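Local coordinates for fusolin (Unidentified entomopoxvirus, PDB 4YN2), which forms the crystalline spindles of an insect poxvirus that enhance its virulence, and carries a probably chitin-binding domain of the lytic polysaccharide monooxygenase family, at residues 169-174 against 198-203; 203-208 against 227-232; 177-182 against 192-197; 108-113 against 160-165. All blocks are in the same frame, centred on the assembly; numbering follows the deposited sequence.

Contact 1. Residues 169-174 against 198-203; sequences DLIYND and PIPIRQ. With NAG (2-acetamido-2-deoxy-beta-D-glucopyranose), chain B.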
# COMPACT_ATOMS: atom_id res chain seq x y z
N ASP A 169 -13.42 -4.04 0.99
CA ASP A 169 -14.32 -4.88 0.18
C ASP A 169 -13.58 -6.11 -0.28
O ASP A 169 -12.51 -5.95 -0.87
CB ASP A 169 -14.77 -4.11 -1.07
CG ASP A 169 -15.72 -2.96 -0.84
OD1 ASP A 169 -16.54 -3.05 0.09
OD2 ASP A 169 -15.69 -2.01 -1.63
N LEU A 170 -14.13 -7.33 -0.09
CA LEU A 170 -13.49 -8.55 -0.56
C LEU A 170 -13.62 -8.64 -2.08
O LEU A 170 -14.73 -8.51 -2.58
CB LEU A 170 -14.11 -9.79 0.10
CG LEU A 170 -13.55 -11.17 -0.31
CD1 LEU A 170 -12.18 -11.41 0.28
CD2 LEU A 170 -14.47 -12.25 0.15
N ILE A 171 -12.50 -8.80 -2.81
CA ILE A 171 -12.54 -8.93 -4.28
C ILE A 171 -11.98 -10.28 -4.75
O ILE A 171 -12.12 -10.59 -5.93
CB ILE A 171 -11.79 -7.75 -4.98
CG1 ILE A 171 -10.29 -7.68 -4.58
CG2 ILE A 171 -12.52 -6.43 -4.66
CD1 ILE A 171 -9.45 -6.77 -5.46
N TYR A 172 -11.35 -11.07 -3.87
CA TYR A 172 -10.77 -12.33 -4.30
C TYR A 172 -10.64 -13.31 -3.15
O TYR A 172 -10.30 -12.91 -2.04
CB TYR A 172 -9.39 -12.08 -4.89
CG TYR A 172 -8.75 -13.26 -5.57
CD1 TYR A 172 -9.05 -13.57 -6.90
CD2 TYR A 172 -7.77 -14.01 -4.93
CE1 TYR A 172 -8.41 -14.61 -7.56
CE2 TYR A 172 -7.16 -15.09 -5.57
CZ TYR A 172 -7.45 -15.36 -6.89
OH TYR A 172 -6.79 -16.40 -7.52
N ASN A 173 -10.96 -14.56 -3.41
CA ASN A 173 -10.85 -15.63 -2.45
C ASN A 173 -10.57 -16.93 -3.19
O ASN A 173 -11.45 -17.44 -3.90
CB ASN A 173 -12.10 -15.71 -1.61
CG ASN A 173 -11.95 -16.64 -0.45
OD1 ASN A 173 -10.86 -17.15 -0.18
ND2 ASN A 173 -13.03 -16.90 0.24
N ASP A 174 -9.35 -17.47 -3.06
CA ASP A 174 -8.98 -18.66 -3.82
C ASP A 174 -7.75 -19.35 -3.27
O ASP A 174 -6.99 -18.74 -2.52
CB ASP A 174 -8.68 -18.23 -5.28
CG ASP A 174 -8.77 -19.33 -6.34
OD1 ASP A 174 -9.44 -20.34 -6.09
OD2 ASP A 174 -8.22 -19.13 -7.44
N PRO A 198 -8.76 -9.51 -10.46
CA PRO A 198 -9.34 -8.33 -11.10
C PRO A 198 -9.40 -7.20 -10.08
O PRO A 198 -10.20 -7.24 -9.15
CB PRO A 198 -10.72 -8.81 -11.56
CG PRO A 198 -11.05 -9.95 -10.69
CD PRO A 198 -9.81 -10.44 -10.00
N ILE A 199 -8.53 -6.21 -10.23
CA ILE A 199 -8.44 -5.09 -9.31
C ILE A 199 -9.41 -3.99 -9.76
O ILE A 199 -9.21 -3.45 -10.85
CB ILE A 199 -6.98 -4.55 -9.26
CG1 ILE A 199 -5.94 -5.67 -8.94
CG2 ILE A 199 -6.86 -3.42 -8.26
CD1 ILE A 199 -6.09 -6.36 -7.66
N PRO A 200 -10.40 -3.58 -8.94
CA PRO A 200 -11.27 -2.46 -9.33
C PRO A 200 -10.46 -1.18 -9.47
O PRO A 200 -9.59 -0.91 -8.63
CB PRO A 200 -12.28 -2.36 -8.18
CG PRO A 200 -12.20 -3.66 -7.47
CD PRO A 200 -10.78 -4.09 -7.60
N ILE A 201 -10.70 -0.40 -10.54
CA ILE A 201 -9.96 0.83 -10.76
C ILE A 201 -10.47 1.90 -9.81
O ILE A 201 -11.61 1.87 -9.36
CB ILE A 201 -10.03 1.31 -12.24
CG1 ILE A 201 -9.69 0.19 -13.24
CG2 ILE A 201 -9.12 2.50 -12.49
CD1 ILE A 201 -8.52 -0.62 -12.94
N ARG A 202 -9.57 2.81 -9.46
CA ARG A 202 -9.79 3.97 -8.61
C ARG A 202 -9.16 5.17 -9.27
O ARG A 202 -8.20 5.02 -10.02
CB ARG A 202 -9.16 3.74 -7.23
CG ARG A 202 -9.63 2.49 -6.49
CD ARG A 202 -11.00 2.72 -5.93
NE ARG A 202 -11.44 1.67 -5.01
CZ ARG A 202 -12.37 0.75 -5.25
NH1 ARG A 202 -12.94 0.66 -6.44
NH2 ARG A 202 -12.73 -0.09 -4.29
N GLN A 203 -9.65 6.36 -8.97
CA GLN A 203 -9.05 7.59 -9.48
C GLN A 203 -8.06 8.14 -8.43
O GLN A 203 -7.30 9.06 -8.73
CB GLN A 203 -10.11 8.65 -9.88
CG GLN A 203 -11.12 9.05 -8.80
CD GLN A 203 -12.30 8.11 -8.66
OE1 GLN A 203 -12.90 7.67 -9.65
NE2 GLN A 203 -12.66 7.77 -7.43
C1 NAG B . -13.03 -17.79 1.36
C2 NAG B . -14.04 -17.37 2.42
C3 NAG B . -13.99 -18.38 3.56
C4 NAG B . -14.18 -19.80 3.03
C5 NAG B . -13.21 -20.09 1.89
C6 NAG B . -13.42 -21.44 1.23
C7 NAG B . -14.67 -15.05 2.99
C8 NAG B . -14.16 -13.72 3.44
N2 NAG B . -13.76 -16.03 2.91
O3 NAG B . -15.05 -18.07 4.46
O4 NAG B . -13.94 -20.75 4.06
O5 NAG B . -13.36 -19.09 0.88
O6 NAG B . -14.77 -21.65 0.85
O7 NAG B . -15.85 -15.24 2.73
O HOH W 1 -14.73 -1.94 -4.12
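Ile171 and Pro200 reach toward each other tip to tip and carry the contact between two nearly antiparallel strand ends whose axes stay 7.6 Å apart. CG1 of Ile171 stands in the crowded position between backbone N and carbonyl carbon (chi1 61°), which sends CD1 across to the pyrrolidine ring, 3.7 Å from Pro200 CD. The CG2 branch of the same isoleucine faces Pro200 CG at 4.0 Å. Ile199 has its CB turned away, yet its chain swings back and Ile199 CD1 meets Ile171 CD1 at 4.0 Å. Pro198 CD comes up obliquely to the Tyr172 ring. At the other end, Asp169 OD2 and Arg202 NH2 are 4.4 Å apart, too far for a salt bridge; one water spans them, donating to Asp169 OD2 and accepting from Arg202 NH2. Asp169 OD1 forms a salt bridge with Lys153, and Arg202 NH2 also donates to the Thr152 carbonyl. Asn173 ND2 is bonded covalently to C1 of the N-glycan, whose methyl C8 rests 3.6 Å from Leu170 CD2. The contact joins the two sheets of the beta sandwich: strand 168-174 pairs with strand 145-152, where Ile171 and Tyr172 both face Val149 in a classic beta bulge, whereas in strand 191-200 the Ile199 backbone is hydrogen-bonded to Val130 of strand 129-138.

Contact 2. Residues 203-208 against 227-232; sequences QSQAVL and DINFDY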
# COMPACT_ATOMS: atom_id res chain seq x y z
N GLN A 203 -9.65 6.36 -8.97
CA GLN A 203 -9.05 7.59 -9.48
C GLN A 203 -8.06 8.14 -8.43
O GLN A 203 -7.30 9.06 -8.73
CB GLN A 203 -10.11 8.65 -9.88
CG GLN A 203 -11.12 9.05 -8.80
CD GLN A 203 -12.30 8.11 -8.66
OE1 GLN A 203 -12.90 7.67 -9.65
NE2 GLN A 203 -12.66 7.77 -7.43
N SER A 204 -8.05 7.56 -7.22
CA SER A 204 -7.14 7.96 -6.15
C SER A 204 -6.43 6.73 -5.60
O SER A 204 -6.77 5.59 -5.92
CB SER A 204 -7.91 8.69 -5.04
OG SER A 204 -9.13 8.04 -4.76
N GLN A 205 -5.43 6.99 -4.78
CA GLN A 205 -4.61 5.96 -4.20
C GLN A 205 -5.44 5.05 -3.31
O GLN A 205 -6.29 5.52 -2.57
CB GLN A 205 -3.46 6.61 -3.41
CG GLN A 205 -2.35 5.64 -3.14
CD GLN A 205 -1.19 6.29 -2.44
OE1 GLN A 205 -0.73 7.38 -2.81
NE2 GLN A 205 -0.61 5.60 -1.49
N ALA A 206 -5.25 3.73 -3.47
CA ALA A 206 -5.98 2.71 -2.73
C ALA A 206 -5.02 1.79 -2.02
O ALA A 206 -3.80 1.85 -2.23
CB ALA A 206 -6.85 1.92 -3.69
N VAL A 207 -5.57 0.90 -1.22
CA VAL A 207 -4.80 -0.12 -0.52
C VAL A 207 -5.41 -1.47 -0.79
O VAL A 207 -6.61 -1.65 -0.54
CB VAL A 207 -4.71 0.13 1.01
CG1 VAL A 207 -3.99 -1.01 1.72
CG2 VAL A 207 -4.03 1.45 1.31
N LEU A 208 -4.60 -2.45 -1.21
CA LEU A 208 -5.02 -3.84 -1.28
C LEU A 208 -4.60 -4.48 0.02
O LEU A 208 -3.51 -4.20 0.51
CB LEU A 208 -4.39 -4.61 -2.44
CG LEU A 208 -4.63 -4.10 -3.83
CD1 LEU A 208 -3.74 -4.83 -4.81
CD2 LEU A 208 -6.09 -4.25 -4.22
N ASP A 227 0.09 -0.67 -1.20
CA ASP A 227 -0.33 0.64 -1.69
C ASP A 227 -0.32 0.66 -3.22
O ASP A 227 0.68 0.31 -3.84
CB ASP A 227 0.59 1.72 -1.13
CG ASP A 227 0.48 1.82 0.38
OD1 ASP A 227 -0.62 2.14 0.87
OD2 ASP A 227 1.47 1.49 1.07
N ILE A 228 -1.46 1.05 -3.83
CA ILE A 228 -1.58 1.10 -5.28
C ILE A 228 -2.27 2.39 -5.74
O ILE A 228 -3.04 3.00 -5.00
CB ILE A 228 -2.33 -0.14 -5.85
CG1 ILE A 228 -3.80 -0.22 -5.36
CG2 ILE A 228 -1.57 -1.41 -5.53
CD1 ILE A 228 -4.69 -1.15 -6.17
N ASN A 229 -1.96 2.79 -6.97
CA ASN A 229 -2.61 3.92 -7.62
C ASN A 229 -2.72 3.59 -9.10
O ASN A 229 -2.09 2.64 -9.57
CB ASN A 229 -1.88 5.25 -7.38
CG ASN A 229 -2.78 6.47 -7.47
OD1 ASN A 229 -3.94 6.40 -7.91
ND2 ASN A 229 -2.26 7.62 -7.08
N PHE A 230 -3.57 4.32 -9.81
CA PHE A 230 -3.85 4.09 -11.21
C PHE A 230 -3.46 5.29 -12.06
O PHE A 230 -3.79 6.42 -11.70
CB PHE A 230 -5.34 3.79 -11.36
CG PHE A 230 -5.77 2.60 -10.54
CD1 PHE A 230 -5.72 1.32 -11.07
CD2 PHE A 230 -6.07 2.74 -9.20
CE1 PHE A 230 -6.09 0.22 -10.29
CE2 PHE A 230 -6.41 1.64 -8.42
CZ PHE A 230 -6.42 0.39 -8.98
N ASP A 231 -2.74 5.05 -13.15
CA ASP A 231 -2.30 6.09 -14.08
C ASP A 231 -3.27 6.11 -15.26
O ASP A 231 -3.26 5.19 -16.08
CB ASP A 231 -0.86 5.82 -14.56
CG ASP A 231 -0.05 7.07 -14.89
OD1 ASP A 231 -0.66 8.13 -15.12
OD2 ASP A 231 1.19 6.96 -14.99
N TYR A 232 -4.15 7.10 -15.30
CA TYR A 232 -5.09 7.26 -16.40
C TYR A 232 -4.39 7.82 -17.63
O TYR A 232 -3.38 8.50 -17.51
CB TYR A 232 -6.26 8.17 -16.00
CG TYR A 232 -7.36 7.41 -15.31
CD1 TYR A 232 -7.21 7.00 -13.99
CD2 TYR A 232 -8.49 7.00 -15.99
CE1 TYR A 232 -8.20 6.24 -13.36
CE2 TYR A 232 -9.47 6.24 -15.38
CZ TYR A 232 -9.32 5.85 -14.06
OH TYR A 232 -10.31 5.15 -13.42
O HOH W 2 -5.07 8.21 -10.07
O HOH W 3 -2.32 3.40 -0.67
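Backbone hydrogen bonds fix the register of these two antiparallel strand ends. Ala206 and Ile228 form a hydrogen-bonded pair: Ala206 N gives to Ile228 O at 2.8 Å, nearly along the C=O axis, and Ile228 N returns an almost straight bond (177°) to Ala206 O, approaching from above that carbonyl plane. Val207 and Asp227 follow as a non-hydrogen-bonded pair, their side chains side by side and pointing the same way. Among side-chain polar groups, Asn229 CG lies anti to its backbone N (chi1 -153°), so that OD1 folds back to accept from Phe230 N at 2.8 Å and also sits over the Ser204-Gln205 peptide. Water extends the pairing at both ends. One molecule accepts a hydrogen bond from Gln205 NE2 and donates to Ala206 O and Asp227 OD1; these side chains are further held by the Trp115 carbonyl and by a salt bridge from Arg10, respectively. Another lies 2.7 Å from both Gln203 O and Phe230 O, bridging them where the chains splay apart. Apolar contact gathers on the face bearing Ala206 and Ile228. Ile228 CG1 occupies the crowded position (chi1 64°) and lies 4.1 Å from Ala206 CB; the Ile228 and Leu208 side chains cross at about a right angle, with Ile228 CD1 3.8 Å from Leu208 CG. Ile199 of strand 191-200 packs on both Leu208 and Ile228. The arrangement is the open end of a beta hairpin, strands 206-214 and 220-231, within the beta-sandwich core characteristic of lytic polysaccharide monooxygenases.

Contact 3. Residues 177-182 against 192-197; sequences PLDPRL and VYRFTV. With EDO (1,2-ethanediol), chain D.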
# COMPACT_ATOMS: atom_id res chain seq x y z
N PRO A 177 -1.82 -21.32 -7.16
CA PRO A 177 -0.73 -22.25 -7.49
C PRO A 177 0.65 -21.73 -7.11
O PRO A 177 0.92 -20.52 -7.21
CB PRO A 177 -0.85 -22.38 -9.00
CG PRO A 177 -1.34 -21.07 -9.44
CD PRO A 177 -2.35 -20.69 -8.38
N LEU A 178 1.52 -22.64 -6.69
CA LEU A 178 2.92 -22.36 -6.41
C LEU A 178 3.63 -22.51 -7.75
O LEU A 178 3.62 -23.60 -8.31
CB LEU A 178 3.45 -23.33 -5.35
CG LEU A 178 4.89 -23.18 -4.92
CD1 LEU A 178 5.10 -21.86 -4.18
CD2 LEU A 178 5.31 -24.36 -4.06
N ASP A 179 4.14 -21.41 -8.31
CA ASP A 179 4.71 -21.40 -9.66
C ASP A 179 6.12 -20.84 -9.72
O ASP A 179 6.54 -20.11 -8.81
CB ASP A 179 3.84 -20.51 -10.57
CG ASP A 179 2.50 -21.07 -11.00
OD1 ASP A 179 2.42 -22.28 -11.31
OD2 ASP A 179 1.56 -20.26 -11.21
N PRO A 180 6.85 -21.07 -10.84
CA PRO A 180 8.16 -20.44 -11.00
C PRO A 180 8.04 -18.92 -11.10
O PRO A 180 7.03 -18.41 -11.61
CB PRO A 180 8.68 -21.01 -12.33
CG PRO A 180 7.85 -22.20 -12.60
CD PRO A 180 6.52 -21.89 -12.03
N ARG A 181 9.06 -18.20 -10.65
CA ARG A 181 9.08 -16.74 -10.76
C ARG A 181 9.19 -16.33 -12.20
O ARG A 181 9.87 -17.01 -12.97
CB ARG A 181 10.29 -16.12 -10.03
CG ARG A 181 10.21 -16.13 -8.52
CD ARG A 181 11.44 -15.49 -7.91
NE ARG A 181 12.65 -16.28 -8.13
CZ ARG A 181 13.88 -15.94 -7.75
NH1 ARG A 181 14.08 -14.80 -7.10
NH2 ARG A 181 14.91 -16.74 -7.99
N LEU A 182 8.61 -15.20 -12.55
CA LEU A 182 8.77 -14.65 -13.89
C LEU A 182 10.08 -13.85 -13.93
O LEU A 182 10.60 -13.49 -12.87
CB LEU A 182 7.59 -13.75 -14.25
CG LEU A 182 6.22 -14.41 -14.23
CD1 LEU A 182 5.17 -13.39 -14.55
CD2 LEU A 182 6.16 -15.56 -15.23
N VAL A 192 6.90 -19.00 -6.21
CA VAL A 192 6.00 -17.94 -5.76
C VAL A 192 4.55 -18.32 -5.92
O VAL A 192 4.19 -19.14 -6.78
CB VAL A 192 6.26 -16.61 -6.51
CG1 VAL A 192 7.56 -15.96 -6.05
CG2 VAL A 192 6.28 -16.81 -8.02
N TYR A 193 3.70 -17.66 -5.15
CA TYR A 193 2.26 -17.79 -5.29
C TYR A 193 1.84 -16.65 -6.18
O TYR A 193 1.92 -15.50 -5.76
CB TYR A 193 1.55 -17.78 -3.95
CG TYR A 193 1.81 -19.03 -3.15
CD1 TYR A 193 1.12 -20.21 -3.41
CD2 TYR A 193 2.75 -19.04 -2.13
CE1 TYR A 193 1.35 -21.36 -2.67
CE2 TYR A 193 2.98 -20.18 -1.37
CZ TYR A 193 2.27 -21.34 -1.63
OH TYR A 193 2.54 -22.47 -0.91
N ARG A 194 1.54 -16.96 -7.45
CA ARG A 194 1.19 -15.98 -8.48
C ARG A 194 -0.27 -16.14 -8.81
O ARG A 194 -0.70 -17.26 -9.09
CB ARG A 194 2.04 -16.20 -9.75
CG ARG A 194 3.26 -15.33 -9.85
CD ARG A 194 3.81 -15.29 -11.26
NE ARG A 194 4.43 -16.54 -11.73
CZ ARG A 194 4.06 -17.27 -12.78
NH1 ARG A 194 2.98 -16.94 -13.49
NH2 ARG A 194 4.74 -18.35 -13.12
N PHE A 195 -1.04 -15.05 -8.80
CA PHE A 195 -2.47 -15.19 -9.04
C PHE A 195 -3.06 -13.94 -9.68
O PHE A 195 -2.73 -12.82 -9.29
CB PHE A 195 -3.22 -15.55 -7.74
CG PHE A 195 -2.92 -14.71 -6.52
CD1 PHE A 195 -1.70 -14.81 -5.87
CD2 PHE A 195 -3.91 -13.94 -5.92
CE1 PHE A 195 -1.44 -14.07 -4.72
CE2 PHE A 195 -3.65 -13.21 -4.77
CZ PHE A 195 -2.42 -13.26 -4.18
N THR A 196 -3.93 -14.16 -10.67
CA THR A 196 -4.55 -13.09 -11.44
C THR A 196 -5.80 -12.63 -10.73
O THR A 196 -6.75 -13.38 -10.60
CB THR A 196 -4.84 -13.55 -12.87
OG1 THR A 196 -3.59 -13.93 -13.44
CG2 THR A 196 -5.43 -12.44 -13.72
N VAL A 197 -5.78 -11.38 -10.26
CA VAL A 197 -6.87 -10.77 -9.52
C VAL A 197 -7.42 -9.60 -10.31
O VAL A 197 -6.64 -8.73 -10.74
CB VAL A 197 -6.37 -10.32 -8.12
CG1 VAL A 197 -7.52 -9.74 -7.29
CG2 VAL A 197 -5.72 -11.48 -7.38
C1 EDO D . -2.10 -17.45 -12.59
O1 EDO D . -1.99 -16.03 -12.51
C2 EDO D . -3.09 -18.00 -11.53
O2 EDO D . -4.18 -17.09 -11.35
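Two straight backbone bonds tie Asp179 to Val192: Asp179 N donates to Val192 O at 2.7 Å and Val192 N to Asp179 O at 2.8 Å, each nearly along the accepting C=O axis. Beyond this pair the carbonyl of Pro180 is met by a side chain. Arg194 bends at chi3 (-70°) and grips Pro180 O side-on with two nitrogens, NH2 at 2.7 Å and, less straight, NE at 3.2 Å, with the oxygen close to the guanidinium plane. Its remaining NH1 forms a salt bridge with Glu133 of strand 129-138. These in-plane bonds to Pro180 O fix the rotation of the guanidinium, which is sandwiched between Leu182 CD2, 3.7 Å from Arg194 CZ and centred over one face, and Asp179 CB on the opposite face. Asp179 OD2 lies well out of that plane, so its charge is near Arg194 without receiving one of its N-H groups. The segments belong to a beta hairpin, strands 178-180 and 191-200, whose short first strand forms one edge of the four-stranded antiparallel sheet in this monooxygenase-like domain. On the face shared by Leu178 and Tyr193, Leu178 CG is anti to the backbone N, setting CD1 above the tyrosine ring in a CH-pi contact 3.9 Å from the Tyr193 ring centroid. Tyr193 OH is hydrogen-bonded to Glu143. The Arg181 side chain crosses that of Val192 at about a right angle, CG against CG1, while Arg181 NH1 bonds to the Cys187 carbonyl. In a 1,2-ethanediol, probably from the crystallisation liquor, EDO O2 accepts from Thr196 N at 3.0 Å and EDO O1 from Thr196 OG1 at 2.8 Å.

Contact 4. Residues 108-113 against 160-165; sequences GVDISG and IDRVVW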
# COMPACT_ATOMS: atom_id res chain seq x y z
N GLY A 108 3.58 1.25 13.45
CA GLY A 108 4.09 2.38 12.68
C GLY A 108 3.73 2.26 11.21
O GLY A 108 3.48 3.26 10.54
N VAL A 109 3.64 1.03 10.71
CA VAL A 109 3.29 0.76 9.32
C VAL A 109 1.78 1.01 9.07
O VAL A 109 1.37 1.13 7.92
CB VAL A 109 3.75 -0.68 8.94
CG1 VAL A 109 3.27 -1.09 7.56
CG2 VAL A 109 5.26 -0.78 9.01
N ASP A 110 0.98 1.11 10.13
CA ASP A 110 -0.45 1.34 9.99
C ASP A 110 -0.84 2.81 10.08
O ASP A 110 -2.02 3.10 9.95
CB ASP A 110 -1.22 0.54 11.04
CG ASP A 110 -2.68 0.30 10.66
OD1 ASP A 110 -2.92 -0.28 9.58
OD2 ASP A 110 -3.56 0.76 11.41
N ILE A 111 0.12 3.74 10.27
CA ILE A 111 -0.23 5.16 10.34
C ILE A 111 -0.65 5.65 8.95
O ILE A 111 -0.25 5.08 7.93
CB ILE A 111 0.91 6.04 10.92
CG1 ILE A 111 2.08 6.20 9.93
CG2 ILE A 111 1.35 5.54 12.30
CD1 ILE A 111 3.30 6.98 10.47
N SER A 112 -1.43 6.73 8.92
CA SER A 112 -1.90 7.32 7.68
C SER A 112 -0.89 8.32 7.15
O SER A 112 -0.10 8.88 7.91
CB SER A 112 -3.26 7.99 7.90
OG SER A 112 -4.19 7.04 8.39
N GLY A 113 -0.93 8.55 5.86
CA GLY A 113 -0.04 9.51 5.23
C GLY A 113 0.26 9.20 3.78
O GLY A 113 -0.42 8.40 3.14
N ILE A 160 -5.31 10.22 5.49
CA ILE A 160 -5.91 10.36 6.82
C ILE A 160 -6.70 9.16 7.33
O ILE A 160 -6.98 9.14 8.52
CB ILE A 160 -6.83 11.62 6.84
CG1 ILE A 160 -7.99 11.49 5.83
CG2 ILE A 160 -6.00 12.88 6.59
CD1 ILE A 160 -8.87 12.71 5.74
N ASP A 161 -7.12 8.20 6.48
CA ASP A 161 -7.92 7.07 6.92
C ASP A 161 -7.08 5.87 7.29
O ASP A 161 -6.15 5.52 6.56
CB ASP A 161 -8.89 6.60 5.83
CG ASP A 161 -10.03 7.54 5.48
OD1 ASP A 161 -10.47 8.29 6.37
OD2 ASP A 161 -10.49 7.50 4.32
N ARG A 162 -7.49 5.17 8.33
CA ARG A 162 -6.91 3.88 8.66
C ARG A 162 -7.59 2.86 7.79
O ARG A 162 -8.77 3.03 7.46
CB ARG A 162 -7.13 3.52 10.13
CG ARG A 162 -6.31 4.38 11.05
CD ARG A 162 -4.96 3.77 11.31
NE ARG A 162 -4.11 4.69 12.07
CZ ARG A 162 -3.15 4.33 12.92
NH1 ARG A 162 -2.89 3.04 13.14
NH2 ARG A 162 -2.44 5.25 13.56
N VAL A 163 -6.88 1.79 7.45
CA VAL A 163 -7.44 0.65 6.76
C VAL A 163 -8.10 -0.18 7.84
O VAL A 163 -7.42 -0.62 8.77
CB VAL A 163 -6.38 -0.15 5.97
CG1 VAL A 163 -6.96 -1.45 5.42
CG2 VAL A 163 -5.79 0.69 4.83
N VAL A 164 -9.40 -0.39 7.74
CA VAL A 164 -10.18 -1.12 8.73
C VAL A 164 -11.12 -2.05 8.00
O VAL A 164 -11.39 -1.83 6.83
CB VAL A 164 -10.95 -0.15 9.68
CG1 VAL A 164 -9.98 0.71 10.47
CG2 VAL A 164 -11.93 0.75 8.94
N TRP A 165 -11.66 -3.06 8.68
CA TRP A 165 -12.56 -3.99 8.02
C TRP A 165 -13.79 -3.29 7.44
O TRP A 165 -14.24 -3.65 6.34
CB TRP A 165 -12.99 -5.12 8.97
CG TRP A 165 -11.86 -6.04 9.31
CD1 TRP A 165 -11.19 -6.13 10.49
CD2 TRP A 165 -11.19 -6.92 8.40
NE1 TRP A 165 -10.20 -7.08 10.41
CE2 TRP A 165 -10.15 -7.56 9.12
CE3 TRP A 165 -11.33 -7.21 7.04
CZ2 TRP A 165 -9.32 -8.52 8.54
CZ3 TRP A 165 -10.51 -8.17 6.47
CH2 TRP A 165 -9.51 -8.80 7.22
O HOH W 4 -4.00 1.77 8.16
O HOH W 5 -5.84 -0.40 10.84
O HOH W 6 -6.36 7.89 10.75
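Segment 108-113 leaves a short 3-10 turn at Asp110 and runs on extended through Ile111 and Ser112, coming closest to the irregular segment 160-165 at Ser112 and Ile160, whose CA atoms are 5.1 Å apart. Gly113 adopts backbone angles at which a CB would collide with the preceding carbonyl oxygen. Both segments belong to the long loops that connect and decorate the beta strands of the monooxygenase-type domain: 108-113 precedes strand 118-121, and the loop holding 160-165 links strands 145-152 and 168-174. Asp110 and Arg162 make the main side-chain link. The arginine bends at chi2 (-90°), bringing NH1 to Asp110 OD2 at 2.9 Å in a salt bridge that uses the anti lone pair of OD2. A single nitrogen makes this bond, and the carboxylate and guanidinium planes stand 68° apart. Asp110 O and Ile111 CA lie over one guanidinium face; the carbonyl is near the nitrogens but badly angled for a bond. Asp110 OD1 accepts from Cys92 N, which gives the carboxylate a second anchor. Two waters add to the join: one donates to Asp110 O and accepts from Val163 N, the other donates to both Asp110 OD2 and Val163 O. Ile111 turns its CB from Arg162 and packs on helix 31-48 through Met32, Ala35 and Tyr39. At the far end, Ser112 OG is set anti to its own carbonyl carbon (chi1 -58°) and lies 3.1 Å from Asp161 O, a weak approach, while Ser112 CB rests 3.7 Å from Ile160 CA.

In the fold
Along the chain contact 4 closes first; contact 1 then opens and encloses contact 3 before contact 2 begins at Gln203, the residue it shares with contact 1. Contacts 1 and 3 both use strand 191-200, with centres about 18 Å apart, and touch where Tyr172 packs on Phe195 and Val197. Contact 1 bridges the four-stranded antiparallel sheet and the mixed sheet, while contact 2 lies in the mixed sheet, its centre about 12 Å from that of contact 1; Phe230 abuts Pro200 and Arg202. Contact 4 joins loops beyond the mixed sheet, reaching contact 2 through Val163 and Val207; its centre lies about 28 Å from that of contact 3. Together they run from an edge strand through both sheets to the loops.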